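Long-range contact in Glyco_hydro_cc domain-containing protein (Pseudomonas viridiflava, PDB 6UAV), which probably hydrolyses internal beta-1,3-glucosidic linkages as a family GH128 (subgroup II) endo-beta-1,3-glucanase: residues M55-N60 and V81-N86. Residues are numbered along the deposited sequence; the frame is centred on the assembly and turned at random.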
loop_
_atom_site.group_PDB
_atom_site.type_symbol
_atom_site.label_atom_id
_atom_site.label_comp_id
_atom_site.label_asym_id
_atom_site.label_seq_id
_atom_site.Cartn_x
_atom_site.Cartn_y
_atom_site.Cartn_z
ATOM N N MET A 55 -0.359 -8.757 -3.948
ATOM C CA MET A 55 0.985 -8.232 -3.719
ATOM C C MET A 55 2.021 -9.356 -3.719
ATOM O O MET A 55 1.784 -10.423 -3.180
ATOM C CB MET A 55 1.080 -7.521 -2.377
ATOM C CG MET A 55 2.492 -6.993 -2.101
ATOM S SD MET A 55 2.515 -5.784 -0.763
ATOM C CE MET A 55 3.940 -4.837 -1.274
ATOM N N VAL A 56 3.122 -9.070 -4.405
ATOM C CA VAL A 56 4.366 -9.868 -4.347
ATOM C C VAL A 56 5.212 -9.227 -3.287
ATOM O O VAL A 56 5.702 -8.082 -3.506
ATOM C CB VAL A 56 5.067 -9.868 -5.720
ATOM C CG1 VAL A 56 6.395 -10.580 -5.621
ATOM C CG2 VAL A 56 4.192 -10.522 -6.748
ATOM N N TRP A 57 5.397 -9.908 -2.187
ATOM C CA TRP A 57 6.035 -9.297 -1.004
ATOM C C TRP A 57 7.539 -9.170 -1.221
ATOM O O TRP A 57 8.101 -8.076 -0.920
ATOM C CB TRP A 57 5.672 -10.094 0.252
ATOM C CG TRP A 57 5.853 -9.324 1.535
ATOM C CD1 TRP A 57 5.009 -8.454 2.162
ATOM C CD2 TRP A 57 6.937 -9.543 2.430
ATOM N NE1 TRP A 57 5.533 -8.052 3.358
ATOM C CE2 TRP A 57 6.711 -8.738 3.558
ATOM C CE3 TRP A 57 8.078 -10.361 2.364
ATOM C CZ2 TRP A 57 7.634 -8.650 4.586
ATOM C CZ3 TRP A 57 8.958 -10.311 3.421
ATOM C CH2 TRP A 57 8.720 -9.497 4.537
ATOM N N ASN A 58 8.194 -10.231 -1.688
ATOM C CA ASN A 58 9.656 -10.234 -1.912
ATOM C C ASN A 58 9.928 -11.195 -3.072
ATOM O O ASN A 58 8.977 -11.455 -3.856
ATOM C CB ASN A 58 10.431 -10.504 -0.616
ATOM C CG ASN A 58 10.262 -11.916 -0.120
ATOM O OD1 ASN A 58 9.524 -12.668 -0.731
ATOM N ND2 ASN A 58 10.878 -12.263 1.001
ATOM N N ALA A 59 11.166 -11.661 -3.255
ATOM C CA ALA A 59 11.501 -12.528 -4.415
ATOM C C ALA A 59 10.986 -13.962 -4.205
ATOM O O ALA A 59 11.159 -14.796 -5.109
ATOM C CB ALA A 59 12.974 -12.513 -4.677
ATOM N N ASN A 60 10.411 -14.288 -3.060
ATOM C CA ASN A 60 9.820 -15.644 -2.817
ATOM C C ASN A 60 8.429 -15.649 -3.450
ATOM O O ASN A 60 7.449 -15.214 -2.796
ATOM C CB ASN A 60 9.744 -15.979 -1.341
ATOM C CG ASN A 60 9.700 -17.464 -1.068
ATOM O OD1 ASN A 60 9.637 -18.282 -1.995
ATOM N ND2 ASN A 60 9.705 -17.811 0.212
ATOM N N VAL A 81 4.084 -4.574 -5.623
ATOM C CA VAL A 81 5.341 -5.352 -5.563
ATOM C C VAL A 81 6.315 -4.763 -4.558
ATOM O O VAL A 81 6.478 -3.522 -4.501
ATOM C CB VAL A 81 5.938 -5.491 -6.976
ATOM C CG1 VAL A 81 5.045 -6.243 -7.933
ATOM C CG2 VAL A 81 6.356 -4.158 -7.583
ATOM N N ILE A 82 6.987 -5.669 -3.863
ATOM C CA ILE A 82 8.162 -5.430 -2.989
ATOM C C ILE A 82 7.824 -4.540 -1.783
ATOM O O ILE A 82 7.866 -3.310 -1.886
ATOM C CB ILE A 82 9.394 -4.926 -3.770
ATOM C CG1 ILE A 82 9.637 -5.772 -5.043
ATOM C CG2 ILE A 82 10.559 -4.987 -2.773
ATOM C CD1 ILE A 82 11.007 -5.709 -5.667
ATOM N N ASN A 83 7.582 -5.196 -0.651
ATOM C CA ASN A 83 7.158 -4.468 0.595
ATOM C C ASN A 83 8.360 -3.961 1.385
ATOM O O ASN A 83 8.923 -4.743 2.141
ATOM C CB ASN A 83 6.308 -5.354 1.488
ATOM C CG ASN A 83 5.610 -4.505 2.530
ATOM O OD1 ASN A 83 4.701 -3.755 2.200
ATOM N ND2 ASN A 83 6.036 -4.619 3.778
ATOM N N GLU A 84 8.728 -2.690 1.246
ATOM C CA GLU A 84 9.804 -2.063 2.053
ATOM C C GLU A 84 11.109 -2.804 1.875
ATOM O O GLU A 84 11.662 -3.385 2.814
ATOM C CB GLU A 84 9.343 -1.996 3.512
ATOM C CG GLU A 84 8.206 -0.975 3.681
ATOM C CD GLU A 84 7.924 -0.628 5.136
ATOM O OE1 GLU A 84 8.668 -1.141 6.024
ATOM O OE2 GLU A 84 6.990 0.115 5.364
ATOM N N PRO A 85 11.710 -2.763 0.663
ATOM C CA PRO A 85 12.969 -3.453 0.449
ATOM C C PRO A 85 14.113 -2.953 1.305
ATOM O O PRO A 85 15.028 -3.723 1.615
ATOM C CB PRO A 85 13.277 -3.193 -1.031
ATOM C CG PRO A 85 12.511 -1.904 -1.354
ATOM C CD PRO A 85 11.250 -1.978 -0.514
ATOM N N ASN A 86 14.084 -1.668 1.662
ATOM C CA ASN A 86 15.171 -1.059 2.460
ATOM C C ASN A 86 14.929 -1.263 3.958
ATOM O O ASN A 86 15.596 -0.590 4.716
ATOM C CB ASN A 86 15.375 0.389 2.062
ATOM C CG ASN A 86 14.175 1.293 2.269
ATOM O OD1 ASN A 86 13.039 0.838 2.081
ATOM N ND2 ASN A 86 14.459 2.564 2.571
#
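Two backbone hydrogen bonds join M55-N60 to V81-N86: I82 N donates to V56 O over 2.8 Å, and N83 N donates to W57 O over 2.9 Å. The first meets its carbonyl almost end-on (C=O...N 175°), whereas the second is the straighter at hydrogen. Each carbonyl takes one N-H hydrogen bond, with a weaker CA-H...O approach beside it, from V81 CA to V56 O (3.4 Å) and from I82 CA to W57 O.

Beyond the backbone, N83 is the side chain that meets both W57 and M55. Its CB makes a CH-pi contact over the five-membered ring of W57, 3.7 Å from the centroid and nearest CD1 and NE1. The amide plane is turned just 19° from the indole; W57 NE1 and N83 ND2 lie 3.5 Å apart, but both are donors and no bond forms. The extended M55 chain, CG anti to the backbone N, brings CE to 3.7 Å from N83 CB, crossing at about a right angle. V56 CB and V81 CG1, 4.2 Å apart, pack on the sheet face carrying both valines, where W102 and L105 of helix 95-112 lie against V81.

The parallel ladder ends at V56-V81; the turn at I82 (phi 64°) lets the next amide bond outside the sheet pattern. N83-E84-P85 thus follows the fourth TIM-barrel strand, with E84 OE2 hydrogen-bonded to H160 and N122, consistent with the position of the acid/base glutamate of clan GH-A-type (beta/alpha)8 barrels.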